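Side-chain contacts in soluble lytic murein transglycosylase (PDB 1QSA), which cleaves the glycosidic bonds between N-acetylmuramic acid and N-acetylglucosamine in peptidoglycan, leaving a 1,6-anhydro bond on the muramic acid: residues A[316-319]-A[320-323]; A[322-325]-A[326-329]; A[343-346]-A[347-350]; A[350-353]-A[354-357]. All coordinates share one frame; numbering follows the deposited sequence.

Contact 1. Residues A[316-319]-A[320-323]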
loop_
_atom_site.group_PDB
_atom_site.type_symbol
_atom_site.label_atom_id
_atom_site.label_comp_id
_atom_site.label_asym_id
_atom_site.label_seq_id
_atom_site.Cartn_x
_atom_site.Cartn_y
_atom_site.Cartn_z
ATOM N N LYS A 316 -10.992 2.251 22.309
ATOM C CA LYS A 316 -10.178 2.109 23.511
ATOM C C LYS A 316 -9.489 0.753 23.638
ATOM O O LYS A 316 -8.617 0.571 24.496
ATOM C CB LYS A 316 -11.011 2.408 24.762
ATOM C CG LYS A 316 -11.450 3.850 24.866
ATOM C CD LYS A 316 -12.256 4.061 26.144
ATOM C CE LYS A 316 -12.825 5.462 26.231
ATOM N NZ LYS A 316 -13.639 5.634 27.473
ATOM N N GLU A 317 -9.885 -0.186 22.779
ATOM C CA GLU A 317 -9.299 -1.534 22.738
ATOM C C GLU A 317 -7.916 -1.508 22.075
ATOM O O GLU A 317 -7.121 -2.433 22.242
ATOM C CB GLU A 317 -10.170 -2.473 21.889
ATOM C CG GLU A 317 -11.647 -2.550 22.273
ATOM C CD GLU A 317 -11.923 -3.463 23.454
ATOM O OE1 GLU A 317 -10.982 -4.109 23.971
ATOM O OE2 GLU A 317 -13.103 -3.542 23.856
ATOM N N LYS A 318 -7.645 -0.470 21.289
ATOM C CA LYS A 318 -6.368 -0.388 20.570
ATOM C C LYS A 318 -5.149 -0.275 21.486
ATOM O O LYS A 318 -5.204 0.389 22.531
ATOM C CB LYS A 318 -6.395 0.768 19.566
ATOM C CG LYS A 318 -7.482 0.640 18.497
ATOM C CD LYS A 318 -7.503 1.869 17.593
ATOM C CE LYS A 318 -8.627 1.799 16.579
ATOM N NZ LYS A 318 -8.702 3.027 15.712
ATOM N N ASP A 319 -4.056 -0.933 21.087
ATOM C CA ASP A 319 -2.803 -0.931 21.844
ATOM C C ASP A 319 -2.418 0.459 22.334
ATOM O O ASP A 319 -2.132 0.649 23.514
ATOM C CB ASP A 319 -1.634 -1.407 20.973
ATOM C CG ASP A 319 -1.599 -2.906 20.794
ATOM O OD1 ASP A 319 -2.498 -3.617 21.298
ATOM O OD2 ASP A 319 -0.640 -3.370 20.143
ATOM N N GLU A 320 -2.355 1.408 21.405
ATOM C CA GLU A 320 -1.970 2.770 21.749
ATOM C C GLU A 320 -2.810 3.410 22.849
ATOM O O GLU A 320 -2.260 4.013 23.777
ATOM C CB GLU A 320 -1.943 3.685 20.512
ATOM C CG GLU A 320 -3.271 3.822 19.745
ATOM C CD GLU A 320 -3.364 2.911 18.550
ATOM O OE1 GLU A 320 -2.864 1.768 18.619
ATOM O OE2 GLU A 320 -3.984 3.316 17.543
ATOM N N TRP A 321 -4.130 3.240 22.779
ATOM C CA TRP A 321 -5.000 3.866 23.766
ATOM C C TRP A 321 -4.962 3.160 25.113
ATOM O O TRP A 321 -5.200 3.785 26.149
ATOM C CB TRP A 321 -6.408 4.056 23.215
ATOM C CG TRP A 321 -6.424 4.762 21.868
ATOM C CD1 TRP A 321 -7.255 4.487 20.825
ATOM C CD2 TRP A 321 -5.539 5.814 21.409
ATOM N NE1 TRP A 321 -6.947 5.285 19.743
ATOM C CE2 TRP A 321 -5.902 6.110 20.073
ATOM C CE3 TRP A 321 -4.472 6.523 21.991
ATOM C CZ2 TRP A 321 -5.238 7.084 19.300
ATOM C CZ3 TRP A 321 -3.807 7.494 21.220
ATOM C CH2 TRP A 321 -4.198 7.762 19.888
ATOM N N ARG A 322 -4.670 1.860 25.103
ATOM C CA ARG A 322 -4.520 1.134 26.359
ATOM C C ARG A 322 -3.236 1.637 27.040
ATOM O O ARG A 322 -3.224 1.908 28.249
ATOM C CB ARG A 322 -4.445 -0.370 26.115
ATOM C CG ARG A 322 -5.777 -0.956 25.677
ATOM C CD ARG A 322 -5.633 -2.399 25.253
ATOM N NE ARG A 322 -5.311 -3.274 26.375
ATOM C CZ ARG A 322 -4.706 -4.453 26.256
ATOM N NH1 ARG A 322 -4.324 -4.899 25.067
ATOM N NH2 ARG A 322 -4.457 -5.180 27.338
ATOM N N TYR A 323 -2.166 1.821 26.260
ATOM C CA TYR A 323 -0.919 2.317 26.841
ATOM C C TYR A 323 -1.116 3.717 27.409
ATOM O O TYR A 323 -0.680 3.992 28.526
ATOM C CB TYR A 323 0.236 2.367 25.820
ATOM C CG TYR A 323 1.483 3.009 26.428
ATOM C CD1 TYR A 323 2.353 2.272 27.238
ATOM C CD2 TYR A 323 1.743 4.375 26.257
ATOM C CE1 TYR A 323 3.444 2.882 27.874
ATOM C CE2 TYR A 323 2.822 4.988 26.881
ATOM C CZ TYR A 323 3.666 4.241 27.686
ATOM O OH TYR A 323 4.725 4.845 28.301
HETATM O O HOH W 1 -5.010 -3.943 22.421
#
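The carbonyl of Lys318 accepts the backbone N-H of Arg322, with Arg322 N 3.0 Å from Lys318 O. One residue on, Tyr323 N bonds to Asp319 O in the same i to i+4 pattern. These bonds open helix 319-331, and Lys318 holds its N-cap position. The motif is a loop running into the first turn of a helix of the alpha-superhelix. The loop 316-318 leads in from helix 301-310.

Lys318 lies alongside Trp321 and points the same way. Its CB is 4.0 Å from CD1 of the indole. Glu320 approaches the indole too, with CG over the centre of one face, 3.4 Å above the plane. The CG of Glu320 sits between its backbone N and carbonyl carbon (chi1 59°), and the chain bends at the next bond. This brings the carboxylate back beside Lys318, where OE1 is 3.8 Å from Lys318 CB. The amine of Lys318 forms a salt bridge with Glu289, which also accepts from Trp321 NE1.

Arg322 turns back over the loop carbonyls, its CG 3.4 Å from Lys316 O. Gln348 binds both Arg322 NH1 and Asp319 OD1. Those two charged atoms do not touch. A water joins them at the guanidinium edge: it accepts from Arg322 NH1 at 2.9 Å and donates to Asp319 OD1 and, at 2.6 Å, to Glu317 O.

Contact 2. Residues A[322-325]-A[326-329]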
loop_
_atom_site.group_PDB
_atom_site.type_symbol
_atom_site.label_atom_id
_atom_site.label_comp_id
_atom_site.label_asym_id
_atom_site.label_seq_id
_atom_site.Cartn_x
_atom_site.Cartn_y
_atom_site.Cartn_z
ATOM N N ARG A 322 -4.670 1.860 25.103
ATOM C CA ARG A 322 -4.520 1.134 26.359
ATOM C C ARG A 322 -3.236 1.637 27.040
ATOM O O ARG A 322 -3.224 1.908 28.249
ATOM C CB ARG A 322 -4.445 -0.370 26.115
ATOM C CG ARG A 322 -5.777 -0.956 25.677
ATOM C CD ARG A 322 -5.633 -2.399 25.253
ATOM N NE ARG A 322 -5.311 -3.274 26.375
ATOM C CZ ARG A 322 -4.706 -4.453 26.256
ATOM N NH1 ARG A 322 -4.324 -4.899 25.067
ATOM N NH2 ARG A 322 -4.457 -5.180 27.338
ATOM N N TYR A 323 -2.166 1.821 26.260
ATOM C CA TYR A 323 -0.919 2.317 26.841
ATOM C C TYR A 323 -1.116 3.717 27.409
ATOM O O TYR A 323 -0.680 3.992 28.526
ATOM C CB TYR A 323 0.236 2.367 25.820
ATOM C CG TYR A 323 1.483 3.009 26.428
ATOM C CD1 TYR A 323 2.353 2.272 27.238
ATOM C CD2 TYR A 323 1.743 4.375 26.257
ATOM C CE1 TYR A 323 3.444 2.882 27.874
ATOM C CE2 TYR A 323 2.822 4.988 26.881
ATOM C CZ TYR A 323 3.666 4.241 27.686
ATOM O OH TYR A 323 4.725 4.845 28.301
ATOM N N TRP A 324 -1.768 4.600 26.657
ATOM C CA TRP A 324 -1.941 5.971 27.155
ATOM C C TRP A 324 -2.895 6.055 28.342
ATOM O O TRP A 324 -2.774 6.955 29.181
ATOM C CB TRP A 324 -2.248 6.950 26.018
ATOM C CG TRP A 324 -1.000 7.184 25.177
ATOM C CD1 TRP A 324 -0.753 6.698 23.916
ATOM C CD2 TRP A 324 0.204 7.852 25.587
ATOM N NE1 TRP A 324 0.533 7.004 23.530
ATOM C CE2 TRP A 324 1.145 7.712 24.531
ATOM C CE3 TRP A 324 0.583 8.551 26.748
ATOM C CZ2 TRP A 324 2.439 8.239 24.599
ATOM C CZ3 TRP A 324 1.879 9.081 26.816
ATOM C CH2 TRP A 324 2.791 8.918 25.742
ATOM N N GLN A 325 -3.782 5.069 28.465
ATOM C CA GLN A 325 -4.675 5.017 29.628
ATOM C C GLN A 325 -3.795 4.660 30.833
ATOM O O GLN A 325 -3.940 5.235 31.913
ATOM C CB GLN A 325 -5.750 3.948 29.438
ATOM C CG GLN A 325 -6.721 3.844 30.616
ATOM C CD GLN A 325 -7.506 5.123 30.841
ATOM O OE1 GLN A 325 -7.050 6.039 31.532
ATOM N NE2 GLN A 325 -8.695 5.194 30.253
ATOM N N ALA A 326 -2.883 3.708 30.628
ATOM C CA ALA A 326 -1.950 3.289 31.667
ATOM C C ALA A 326 -1.066 4.474 32.064
ATOM O O ALA A 326 -0.790 4.677 33.243
ATOM C CB ALA A 326 -1.096 2.143 31.169
ATOM N N ASP A 327 -0.623 5.252 31.072
ATOM C CA ASP A 327 0.220 6.427 31.330
ATOM C C ASP A 327 -0.496 7.435 32.248
ATOM O O ASP A 327 0.096 7.959 33.194
ATOM C CB ASP A 327 0.603 7.090 30.007
ATOM C CG ASP A 327 1.541 8.272 30.195
ATOM O OD1 ASP A 327 2.766 8.057 30.339
ATOM O OD2 ASP A 327 1.045 9.410 30.207
ATOM N N LEU A 328 -1.776 7.678 31.973
ATOM C CA LEU A 328 -2.584 8.590 32.793
ATOM C C LEU A 328 -2.758 8.043 34.215
ATOM O O LEU A 328 -2.594 8.778 35.200
ATOM C CB LEU A 328 -3.965 8.780 32.169
ATOM C CG LEU A 328 -4.068 9.592 30.881
ATOM C CD1 LEU A 328 -5.483 9.468 30.342
ATOM C CD2 LEU A 328 -3.687 11.057 31.154
ATOM N N LEU A 329 -3.052 6.749 34.320
ATOM C CA LEU A 329 -3.247 6.088 35.618
ATOM C C LEU A 329 -1.983 6.121 36.466
ATOM O O LEU A 329 -2.048 6.311 37.679
ATOM C CB LEU A 329 -3.694 4.638 35.420
ATOM C CG LEU A 329 -5.144 4.454 34.964
ATOM C CD1 LEU A 329 -5.357 3.001 34.509
ATOM C CD2 LEU A 329 -6.123 4.831 36.090
HETATM O O HOH W 2 4.906 7.469 28.103
#
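Trp324 and Asp327 pack side by side one turn apart on helix 319-331, an alpha-helix of the superhelical part of the chain. Four successive i to i+4 backbone bonds run through the segment, from Ala326 N to Arg322 O through Leu329 N to Gln325 O. The tight part is the indole against the carboxylate. Trp324 CZ3 is 3.5 Å from Asp327 CG, and the ring and carboxylate planes are 66° apart. With CG anti to the backbone N (chi1 -177°), the Asp327 carboxylate is carried out from the helix beside Trp324 CE3 and CZ3. Tyr323 completes this side: its CD2 lies over the centre of one Trp324 face, 3.7 Å above the plane.

The carboxylate is buried, and two arginines answer its charge. Asp327 OD2 pairs with Arg301 and OD1 with Arg359. An alanine in place of Asp327 would probably leave both arginines without this shared mate and open a gap beside the six-membered ring of Trp324.

The looser side carries Gln325, partly exposed and modelled in two conformers. In the one described, OE1 comes only within 4.0 Å of Leu328 CD1, a less certain contact. Leu328 itself turns to Leu304 of helix 301-310.

Arg359 also hydrogen-bonds Tyr323 OH, serving both tyrosine and aspartate. A water bridges the same two groups. It accepts from Tyr323 OH at 2.6 Å, in the plane of the phenol ring, and donates to Asp327 OD1 at 3.2 Å.

Contact 3. Residues A[343-346]-A[347-350]. With SO4 (sulfate ion), chain B.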
loop_
_atom_site.group_PDB
_atom_site.type_symbol
_atom_site.label_atom_id
_atom_site.label_comp_id
_atom_site.label_asym_id
_atom_site.label_seq_id
_atom_site.Cartn_x
_atom_site.Cartn_y
_atom_site.Cartn_z
ATOM N N HIS A 343 1.169 -5.015 31.808
ATOM C CA HIS A 343 1.501 -6.438 31.795
ATOM C C HIS A 343 0.676 -7.189 30.748
ATOM O O HIS A 343 1.179 -8.122 30.122
ATOM C CB HIS A 343 1.341 -7.056 33.191
ATOM C CG HIS A 343 2.513 -6.808 34.093
ATOM N ND1 HIS A 343 2.377 -6.367 35.393
ATOM C CD2 HIS A 343 3.842 -6.940 33.882
ATOM C CE1 HIS A 343 3.572 -6.236 35.941
ATOM N NE2 HIS A 343 4.478 -6.578 35.043
ATOM N N GLN A 344 -0.577 -6.781 30.549
ATOM C CA GLN A 344 -1.417 -7.419 29.529
ATOM C C GLN A 344 -0.853 -7.101 28.144
ATOM O O GLN A 344 -0.820 -7.954 27.262
ATOM C CB GLN A 344 -2.868 -6.957 29.638
ATOM C CG GLN A 344 -3.629 -7.656 30.748
ATOM C CD GLN A 344 -3.530 -9.170 30.645
ATOM O OE1 GLN A 344 -4.109 -9.784 29.747
ATOM N NE2 GLN A 344 -2.769 -9.774 31.552
ATOM N N LEU A 345 -0.395 -5.865 27.968
ATOM C CA LEU A 345 0.176 -5.443 26.691
ATOM C C LEU A 345 1.444 -6.224 26.359
ATOM O O LEU A 345 1.646 -6.620 25.212
ATOM C CB LEU A 345 0.472 -3.939 26.705
ATOM C CG LEU A 345 -0.675 -3.001 26.335
ATOM C CD1 LEU A 345 -0.213 -1.556 26.489
ATOM C CD2 LEU A 345 -1.110 -3.264 24.893
ATOM N N MET A 346 2.275 -6.469 27.366
ATOM C CA MET A 346 3.520 -7.205 27.193
ATOM C C MET A 346 3.327 -8.630 26.669
ATOM O O MET A 346 4.258 -9.217 26.116
ATOM C CB MET A 346 4.301 -7.250 28.505
ATOM C CG MET A 346 4.986 -5.945 28.872
ATOM S SD MET A 346 5.621 -5.975 30.576
ATOM C CE MET A 346 6.913 -7.187 30.451
ATOM N N GLN A 347 2.137 -9.187 26.879
ATOM C CA GLN A 347 1.826 -10.544 26.420
ATOM C C GLN A 347 1.627 -10.579 24.912
ATOM O O GLN A 347 1.632 -11.657 24.298
ATOM C CB GLN A 347 0.581 -11.075 27.133
ATOM C CG GLN A 347 0.784 -11.292 28.628
ATOM C CD GLN A 347 -0.476 -11.724 29.358
ATOM O OE1 GLN A 347 -0.545 -11.648 30.587
ATOM N NE2 GLN A 347 -1.476 -12.180 28.612
ATOM N N GLN A 348 1.412 -9.404 24.327
ATOM C CA GLN A 348 1.166 -9.269 22.896
ATOM C C GLN A 348 2.421 -8.979 22.095
ATOM O O GLN A 348 3.504 -8.810 22.652
ATOM C CB GLN A 348 0.111 -8.195 22.647
ATOM C CG GLN A 348 -1.209 -8.455 23.373
ATOM C CD GLN A 348 -2.126 -7.239 23.398
ATOM O OE1 GLN A 348 -2.955 -7.101 24.294
ATOM N NE2 GLN A 348 -1.982 -6.351 22.414
ATOM N N ARG A 349 2.260 -8.907 20.777
ATOM C CA ARG A 349 3.374 -8.680 19.865
ATOM C C ARG A 349 3.370 -7.252 19.326
ATOM O O ARG A 349 2.307 -6.685 19.097
ATOM C CB ARG A 349 3.245 -9.677 18.697
ATOM C CG ARG A 349 4.358 -9.667 17.674
ATOM C CD ARG A 349 3.973 -10.534 16.451
ATOM N NE ARG A 349 2.777 -10.006 15.789
ATOM C CZ ARG A 349 1.555 -10.508 15.923
ATOM N NH1 ARG A 349 1.350 -11.604 16.642
ATOM N NH2 ARG A 349 0.538 -9.938 15.298
ATOM N N GLY A 350 4.548 -6.659 19.171
ATOM C CA GLY A 350 4.607 -5.334 18.582
ATOM C C GLY A 350 5.170 -4.161 19.351
ATOM O O GLY A 350 5.701 -4.298 20.449
HETATM S S SO4 B . 4.856 -6.954 14.430
HETATM O O1 SO4 B . 5.730 -5.916 15.012
HETATM O O2 SO4 B . 5.378 -8.288 14.785
HETATM O O3 SO4 B . 3.505 -6.784 14.991
HETATM O O4 SO4 B . 4.783 -6.816 12.964
HETATM O O HOH W 3 -2.926 -9.575 26.522
HETATM O O HOH W 4 -3.511 -12.513 30.583
#
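Gln344 and Gln347 run side by side in the same direction, their amide planes 81° apart. Both were modelled in two conformers, so this amide geometry describes one arrangement and is tentative. In it, Gln344 NE2 is 3.1 Å from Gln347 OE1. A water links the two amides: it donates to Gln344 OE1 and accepts from Gln347 NE2, each at 2.9 Å. The Gln344 chain is bent at chi2 (-53°), whereas Gln347 is extended beyond CG. The aliphatic part of Gln347 lies along backbone carbonyls of helix 335-346, with CG 3.5 Å from His343 O.

The backbone turns more tightly here. Gln347 N bonds to Gln344 O, and Gln348 N to Leu345 O at 2.9 Å. Both are i to i+3 bonds. This is the C-terminal end of helix 335-346, where the chain leaves for the short loop to helix 351-359.

Gln348 crosses Leu345, its NE2 4.1 Å from Leu345 CD2. Arg322 and Asp319 of helix 319-331 position its amide. Leu345 packs on the same helix.

Farther out, Arg349 meets a sulfate ion, probably from the crystallisation liquor. The sulfur lies in plane at the guanidinium edge. Arg349 NE makes a weak bond of 3.4 Å to sulfate O3, and Arg448 and Tyr597 also hold the ion. Arg349 NH1 forms a salt bridge with Asp443. A leucine in place of Arg349 has no guanidinium, and would probably leave Asp443 without this mate and the sulfate less firmly held.

Contact 4. Residues A[350-353]-A[354-357]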
loop_
_atom_site.group_PDB
_atom_site.type_symbol
_atom_site.label_atom_id
_atom_site.label_comp_id
_atom_site.label_asym_id
_atom_site.label_seq_id
_atom_site.Cartn_x
_atom_site.Cartn_y
_atom_site.Cartn_z
ATOM N N GLY A 350 4.548 -6.659 19.171
ATOM C CA GLY A 350 4.607 -5.334 18.582
ATOM C C GLY A 350 5.170 -4.161 19.351
ATOM O O GLY A 350 5.701 -4.298 20.449
ATOM N N PHE A 351 5.060 -2.998 18.720
ATOM C CA PHE A 351 5.569 -1.745 19.262
ATOM C C PHE A 351 5.123 -1.428 20.690
ATOM O O PHE A 351 5.968 -1.323 21.574
ATOM C CB PHE A 351 5.212 -0.584 18.336
ATOM C CG PHE A 351 5.684 0.756 18.831
ATOM C CD1 PHE A 351 7.009 1.147 18.673
ATOM C CD2 PHE A 351 4.793 1.634 19.450
ATOM C CE1 PHE A 351 7.430 2.398 19.124
ATOM C CE2 PHE A 351 5.202 2.877 19.899
ATOM C CZ PHE A 351 6.525 3.263 19.737
ATOM N N TYR A 352 3.820 -1.279 20.913
ATOM C CA TYR A 352 3.348 -0.948 22.268
ATOM C C TYR A 352 3.677 -2.005 23.322
ATOM O O TYR A 352 4.003 -1.655 24.456
ATOM C CB TYR A 352 1.895 -0.480 22.268
ATOM C CG TYR A 352 1.806 1.006 22.005
ATOM C CD1 TYR A 352 2.164 1.912 22.997
ATOM C CD2 TYR A 352 1.395 1.505 20.764
ATOM C CE1 TYR A 352 2.118 3.278 22.776
ATOM C CE2 TYR A 352 1.346 2.885 20.521
ATOM C CZ TYR A 352 1.712 3.760 21.547
ATOM O OH TYR A 352 1.690 5.113 21.375
ATOM N N PRO A 353 3.537 -3.303 22.990
ATOM C CA PRO A 353 3.891 -4.307 23.996
ATOM C C PRO A 353 5.358 -4.091 24.411
ATOM O O PRO A 353 5.708 -4.231 25.581
ATOM C CB PRO A 353 3.711 -5.615 23.221
ATOM C CG PRO A 353 2.505 -5.337 22.432
ATOM C CD PRO A 353 2.712 -3.911 21.928
ATOM N N MET A 354 6.219 -3.714 23.457
ATOM C CA MET A 354 7.632 -3.463 23.769
ATOM C C MET A 354 7.831 -2.165 24.569
ATOM O O MET A 354 8.720 -2.080 25.428
ATOM C CB MET A 354 8.447 -3.340 22.470
ATOM C CG MET A 354 8.547 -4.597 21.634
ATOM S SD MET A 354 9.485 -4.273 20.108
ATOM C CE MET A 354 9.259 -5.837 19.273
ATOM N N VAL A 355 7.018 -1.155 24.263
ATOM C CA VAL A 355 7.062 0.104 24.992
ATOM C C VAL A 355 6.684 -0.206 26.452
ATOM O O VAL A 355 7.340 0.266 27.396
ATOM C CB VAL A 355 6.038 1.133 24.450
ATOM C CG1 VAL A 355 5.901 2.290 25.429
ATOM C CG2 VAL A 355 6.474 1.687 23.089
ATOM N N ALA A 356 5.634 -1.004 26.615
ATOM C CA ALA A 356 5.123 -1.375 27.929
ATOM C C ALA A 356 6.205 -2.013 28.783
ATOM O O ALA A 356 6.380 -1.634 29.940
ATOM C CB ALA A 356 3.900 -2.291 27.794
ATOM N N ALA A 357 6.948 -2.954 28.199
ATOM C CA ALA A 357 8.036 -3.626 28.902
ATOM C C ALA A 357 9.116 -2.624 29.340
ATOM O O ALA A 357 9.545 -2.636 30.498
ATOM C CB ALA A 357 8.639 -4.703 28.015
#
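Val355 sets its CG2 methyl over one face of the Phe351 ring, a CH-pi contact one turn apart on helix 351-359. The methyl is 3.8 Å from the ring centroid and 20° off the ring normal. Its closest ring atom is Phe351 CE2, at 3.6 Å. With CG anti to the backbone N (chi1 179°), the phenyl ring swings forward along the helix beneath this methyl.

Other apolar contacts surround the pair. Tyr352 reaches Val355 obliquely, its CD1 4.2 Å from Val355 CB. The two aromatic neighbours also pack on each other: Phe351 CD2 lies over one Tyr352 face, toward the rim. Outside the segment, Phe351 meets Leu592 of helix 582-601, and Val355 meets Tyr323 of helix 319-331.

The backbone bonds are those of a regular helix start. Met354 N binds Gly350 O, Val355 N binds Phe351 O, and Ala356 N binds Tyr352 O at 2.8 Å. Ala357 N closes the series on Pro353 O. Gly350 is the N-cap residue. Its backbone angles (phi 119°) would jam a beta carbon against the preceding carbonyl. Met354, modelled in two conformers, lays its side chain by the carbonyl of the cap in the one described.

Polar side-chain chemistry is confined to one group. The buried Tyr352 hydroxyl is hydrogen-bonded to Glu577 and to Trp324 NE1. Pro353 has no N-H to give, and in the first turn of a helix none is needed. The contact is therefore held by backbone bonds and apolar packing, and the tyrosine hydroxyl supplies its polar tie to other helices.

In the fold
From the N terminus, contact 1 starts helix 319-331 and contact 2 continues it, sharing Arg322 and Tyr323. Contact 3 follows at the end of helix 335-346, and contact 4 begins at the last residue of contact 3, Gly350. All four are local. Contacts 1 and 2 overlap end to end, as do 3 and 4, and the first pair closes before the second opens. None encloses or crosses another; each closes only a turn. In space the centres of contacts 3 and 4 are about 6 Å apart. Met346 packs on Ala357 between them. Tyr323 and Tyr352 join contacts 1 and 2 to contact 4. Three consecutive helices thus form one bundle, which leans on helices 572-578 and 582-601.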